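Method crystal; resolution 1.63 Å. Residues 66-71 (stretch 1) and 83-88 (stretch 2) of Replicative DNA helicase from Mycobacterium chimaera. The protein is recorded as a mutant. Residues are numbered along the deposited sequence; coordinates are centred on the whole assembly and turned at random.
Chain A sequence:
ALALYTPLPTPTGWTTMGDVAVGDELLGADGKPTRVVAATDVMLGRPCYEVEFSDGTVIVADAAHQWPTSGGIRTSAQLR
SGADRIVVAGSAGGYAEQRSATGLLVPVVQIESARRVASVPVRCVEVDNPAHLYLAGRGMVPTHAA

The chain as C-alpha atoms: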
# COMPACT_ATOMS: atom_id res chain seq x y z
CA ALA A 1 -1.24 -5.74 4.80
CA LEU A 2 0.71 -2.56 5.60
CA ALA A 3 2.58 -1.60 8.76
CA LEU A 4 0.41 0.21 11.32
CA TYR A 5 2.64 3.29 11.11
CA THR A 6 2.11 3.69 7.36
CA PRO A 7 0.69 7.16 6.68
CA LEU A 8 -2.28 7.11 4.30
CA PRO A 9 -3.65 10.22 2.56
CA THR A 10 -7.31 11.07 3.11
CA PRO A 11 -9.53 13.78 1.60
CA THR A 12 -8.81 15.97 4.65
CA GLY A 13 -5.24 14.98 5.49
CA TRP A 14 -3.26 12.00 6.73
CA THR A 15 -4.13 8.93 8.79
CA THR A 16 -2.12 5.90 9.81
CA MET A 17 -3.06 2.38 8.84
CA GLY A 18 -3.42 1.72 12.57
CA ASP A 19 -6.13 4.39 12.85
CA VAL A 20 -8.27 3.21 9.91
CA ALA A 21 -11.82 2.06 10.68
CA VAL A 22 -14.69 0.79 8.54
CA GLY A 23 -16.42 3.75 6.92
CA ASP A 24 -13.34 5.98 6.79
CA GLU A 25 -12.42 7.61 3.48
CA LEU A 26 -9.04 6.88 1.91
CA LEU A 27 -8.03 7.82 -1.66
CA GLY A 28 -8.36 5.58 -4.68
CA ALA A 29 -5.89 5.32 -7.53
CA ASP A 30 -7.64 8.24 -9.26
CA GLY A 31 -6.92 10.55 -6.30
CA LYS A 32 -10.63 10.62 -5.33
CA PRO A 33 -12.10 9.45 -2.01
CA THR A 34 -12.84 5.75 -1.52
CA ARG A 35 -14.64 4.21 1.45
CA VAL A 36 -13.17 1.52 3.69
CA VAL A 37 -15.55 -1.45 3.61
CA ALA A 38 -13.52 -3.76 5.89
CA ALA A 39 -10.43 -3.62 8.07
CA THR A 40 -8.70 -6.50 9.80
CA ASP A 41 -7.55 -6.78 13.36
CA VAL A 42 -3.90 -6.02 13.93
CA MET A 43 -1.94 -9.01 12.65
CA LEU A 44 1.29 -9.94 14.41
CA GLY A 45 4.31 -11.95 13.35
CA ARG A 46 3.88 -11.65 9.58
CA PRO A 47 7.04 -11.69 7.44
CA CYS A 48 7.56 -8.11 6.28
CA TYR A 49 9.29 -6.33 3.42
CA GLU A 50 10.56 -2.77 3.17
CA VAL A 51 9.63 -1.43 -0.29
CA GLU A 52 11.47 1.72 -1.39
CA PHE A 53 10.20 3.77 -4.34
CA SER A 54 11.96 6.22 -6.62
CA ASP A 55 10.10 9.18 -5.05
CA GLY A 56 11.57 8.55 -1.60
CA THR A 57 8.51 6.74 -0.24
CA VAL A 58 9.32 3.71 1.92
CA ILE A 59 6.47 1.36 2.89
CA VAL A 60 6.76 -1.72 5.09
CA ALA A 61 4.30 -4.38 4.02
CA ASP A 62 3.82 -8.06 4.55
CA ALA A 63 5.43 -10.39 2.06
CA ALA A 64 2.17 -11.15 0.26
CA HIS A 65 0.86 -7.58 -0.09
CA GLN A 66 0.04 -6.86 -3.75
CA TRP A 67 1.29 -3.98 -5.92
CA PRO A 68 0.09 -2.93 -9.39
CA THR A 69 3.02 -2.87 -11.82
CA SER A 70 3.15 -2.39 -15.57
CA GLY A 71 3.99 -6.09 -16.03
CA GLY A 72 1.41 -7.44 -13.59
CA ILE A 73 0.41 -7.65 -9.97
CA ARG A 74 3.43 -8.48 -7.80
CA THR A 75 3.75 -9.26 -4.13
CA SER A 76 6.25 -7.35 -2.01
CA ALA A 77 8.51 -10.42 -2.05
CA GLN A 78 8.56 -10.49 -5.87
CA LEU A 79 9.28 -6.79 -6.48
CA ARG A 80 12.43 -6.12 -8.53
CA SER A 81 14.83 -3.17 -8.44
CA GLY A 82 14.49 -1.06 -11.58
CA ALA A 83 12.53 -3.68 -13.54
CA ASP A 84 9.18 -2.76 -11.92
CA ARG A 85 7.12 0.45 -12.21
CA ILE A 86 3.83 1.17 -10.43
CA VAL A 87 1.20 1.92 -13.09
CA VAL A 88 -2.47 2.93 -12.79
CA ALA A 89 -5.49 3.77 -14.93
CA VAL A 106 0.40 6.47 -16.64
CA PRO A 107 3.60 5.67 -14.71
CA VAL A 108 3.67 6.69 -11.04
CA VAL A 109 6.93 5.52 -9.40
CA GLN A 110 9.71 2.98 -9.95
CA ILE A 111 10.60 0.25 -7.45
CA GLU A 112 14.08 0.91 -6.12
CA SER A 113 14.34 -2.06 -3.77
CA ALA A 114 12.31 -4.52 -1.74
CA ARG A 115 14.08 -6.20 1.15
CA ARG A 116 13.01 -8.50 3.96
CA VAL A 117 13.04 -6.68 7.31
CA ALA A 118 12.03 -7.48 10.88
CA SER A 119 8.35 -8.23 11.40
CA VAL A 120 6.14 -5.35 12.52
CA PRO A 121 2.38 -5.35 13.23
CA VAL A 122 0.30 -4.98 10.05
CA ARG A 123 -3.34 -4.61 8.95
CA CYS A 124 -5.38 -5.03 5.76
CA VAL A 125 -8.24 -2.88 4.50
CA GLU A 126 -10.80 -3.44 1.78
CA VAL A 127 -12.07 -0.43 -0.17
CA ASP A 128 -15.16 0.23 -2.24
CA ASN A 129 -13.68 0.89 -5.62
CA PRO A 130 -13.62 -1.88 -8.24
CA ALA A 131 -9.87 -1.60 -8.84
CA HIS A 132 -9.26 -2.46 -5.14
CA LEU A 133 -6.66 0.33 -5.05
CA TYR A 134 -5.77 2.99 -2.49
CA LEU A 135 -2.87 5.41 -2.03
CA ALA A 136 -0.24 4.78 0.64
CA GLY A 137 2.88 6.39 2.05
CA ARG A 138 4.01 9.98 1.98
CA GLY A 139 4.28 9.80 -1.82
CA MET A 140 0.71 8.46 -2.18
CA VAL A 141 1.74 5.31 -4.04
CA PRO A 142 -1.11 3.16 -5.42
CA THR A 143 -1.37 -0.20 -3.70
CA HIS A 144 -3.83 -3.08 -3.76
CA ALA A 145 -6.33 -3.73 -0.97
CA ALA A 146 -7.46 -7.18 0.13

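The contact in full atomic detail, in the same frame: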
# COMPACT_ATOMS: atom_id res chain seq x y z
N GLN A 66 0.02 -6.94 -2.29
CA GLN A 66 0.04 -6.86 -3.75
C GLN A 66 0.20 -5.43 -4.26
O GLN A 66 -0.33 -4.49 -3.66
CB GLN A 66 -1.24 -7.47 -4.33
CG GLN A 66 -1.38 -8.94 -3.99
CD GLN A 66 -2.71 -9.51 -4.43
OE1 GLN A 66 -3.38 -8.96 -5.29
NE2 GLN A 66 -3.10 -10.62 -3.81
N TRP A 67 0.94 -5.28 -5.36
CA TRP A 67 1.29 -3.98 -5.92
C TRP A 67 1.00 -4.00 -7.41
O TRP A 67 1.39 -4.95 -8.10
CB TRP A 67 2.78 -3.67 -5.69
CG TRP A 67 3.17 -3.68 -4.24
CD1 TRP A 67 3.58 -4.75 -3.51
CD2 TRP A 67 3.17 -2.55 -3.36
NE1 TRP A 67 3.84 -4.36 -2.21
CE2 TRP A 67 3.60 -3.02 -2.10
CE3 TRP A 67 2.87 -1.19 -3.51
CZ2 TRP A 67 3.73 -2.17 -0.99
CZ3 TRP A 67 2.99 -0.36 -2.41
CH2 TRP A 67 3.41 -0.86 -1.17
N PRO A 68 0.35 -2.97 -7.94
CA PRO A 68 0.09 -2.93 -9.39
C PRO A 68 1.31 -2.43 -10.15
O PRO A 68 1.68 -1.26 -10.04
CB PRO A 68 -1.08 -1.94 -9.50
CG PRO A 68 -0.84 -0.98 -8.36
CD PRO A 68 -0.21 -1.81 -7.23
N THR A 69 1.91 -3.30 -10.97
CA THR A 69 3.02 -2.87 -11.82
C THR A 69 2.64 -2.98 -13.29
O THR A 69 1.65 -3.61 -13.66
CB THR A 69 4.30 -3.69 -11.57
OG1 THR A 69 4.25 -4.92 -12.31
CG2 THR A 69 4.48 -3.96 -10.10
N SER A 70 3.45 -2.37 -14.15
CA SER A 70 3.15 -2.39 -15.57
C SER A 70 3.22 -3.79 -16.18
O SER A 70 2.66 -4.00 -17.25
CB SER A 70 4.10 -1.46 -16.33
OG SER A 70 5.44 -1.90 -16.17
N GLY A 71 3.92 -4.72 -15.54
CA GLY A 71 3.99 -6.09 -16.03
C GLY A 71 3.06 -7.05 -15.32
O GLY A 71 2.99 -8.22 -15.70
N ALA A 83 13.37 -3.00 -12.56
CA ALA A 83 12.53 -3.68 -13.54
C ALA A 83 11.05 -3.35 -13.40
O ALA A 83 10.31 -3.51 -14.38
CB ALA A 83 12.73 -5.19 -13.45
N ASP A 84 10.60 -2.89 -12.23
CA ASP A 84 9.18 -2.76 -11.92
C ASP A 84 8.80 -1.29 -11.73
O ASP A 84 9.50 -0.55 -11.04
CB ASP A 84 8.83 -3.57 -10.67
CG ASP A 84 8.74 -5.07 -10.95
OD1 ASP A 84 8.36 -5.45 -12.07
OD2 ASP A 84 9.06 -5.87 -10.04
N ARG A 85 7.71 -0.87 -12.38
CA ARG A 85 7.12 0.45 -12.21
C ARG A 85 5.65 0.31 -11.82
O ARG A 85 4.92 -0.49 -12.41
CB ARG A 85 7.18 1.29 -13.49
CG ARG A 85 8.54 1.83 -13.86
CD ARG A 85 8.44 2.75 -15.07
NE ARG A 85 9.74 3.07 -15.63
CZ ARG A 85 10.52 4.06 -15.20
NH1 ARG A 85 10.12 4.83 -14.20
NH2 ARG A 85 11.69 4.27 -15.78
N ILE A 86 5.23 1.13 -10.86
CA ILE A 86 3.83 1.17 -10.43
C ILE A 86 3.02 1.97 -11.45
O ILE A 86 3.33 3.13 -11.74
CB ILE A 86 3.70 1.79 -9.03
CG1 ILE A 86 4.50 0.99 -7.99
CG2 ILE A 86 2.24 1.91 -8.66
CD1 ILE A 86 3.91 -0.39 -7.66
N VAL A 87 1.96 1.35 -11.98
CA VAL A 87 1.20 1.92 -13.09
C VAL A 87 -0.29 1.80 -12.80
O VAL A 87 -0.75 0.75 -12.35
CB VAL A 87 1.56 1.23 -14.42
CG1 VAL A 87 0.39 1.27 -15.39
CG2 VAL A 87 2.81 1.86 -15.05
N VAL A 88 -1.04 2.88 -13.07
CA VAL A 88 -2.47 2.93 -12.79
C VAL A 88 -3.22 3.42 -14.02
O VAL A 88 -2.65 3.97 -14.96
CB VAL A 88 -2.80 3.84 -11.60
CG1 VAL A 88 -2.42 3.17 -10.33
CG2 VAL A 88 -2.11 5.19 -11.76
O HOH W 1 6.20 -6.91 -13.28
O HOH W 2 6.64 -2.84 -14.13

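The two stretches meet where strand 66-69 and strand 85-87 cross nearly at right angles, their N-to-C directions 85° apart and their axes approaching to 4.7 Å. The backbones share a single bridge, Thr69 with Ile86, whose CA atoms lie 4.3 Å apart.

Stretch 2 enters through Ala83, which makes no contact, and reaches stretch 1 at Asp84. Asp84 OD1 lies 4.2 Å from Thr69 OG1, too far for a direct bond, and a water to one side of the pair bridges them, donating to both oxygens (2.9 Å to Asp84 OD1, 3.0 Å to Thr69 OG1). Thr69 OG1 also accepts a hydrogen bond from Gly71 N at 3.3 Å, which ties the turn after the strand back to the threonine.

Arg85 contributes mainly through its backbone, as the end of its side chain leads away. Its carbonyl oxygen accepts a hydrogen bond from Ser70 N (3.0 Å), and Thr69 CA approaches the same Arg85 O at 3.1 Å in a CA-H...O contact. A second water accepts from Arg85 N at 2.8 Å and is hydrogen-bonded to Ser70 OG at 2.5 Å, linking the backbone of one stretch to a side chain of the other.

Ile86 adds apolar packing to the backbone contacts. Although its CA-to-CB bond points away overall, the side chain (chi1 and chi2 both m) brings its end nearer, with Ile86 CD1 4.0 Å from Trp67 CB; the branch atom Ile86 CG2 lies 4.2 Å from Pro68 CG. Ile86 CA makes a CA-H...O contact of 3.3 Å with Pro68 O.

That same Pro68 O accepts the second backbone hydrogen bond, from Val87 N (3.3 Å). Proline lacks an amide hydrogen, but its carbonyl remains free to accept. Val87 CG2 then packs against Ser70 CB at 3.8 Å, and Val88 passes beyond contact.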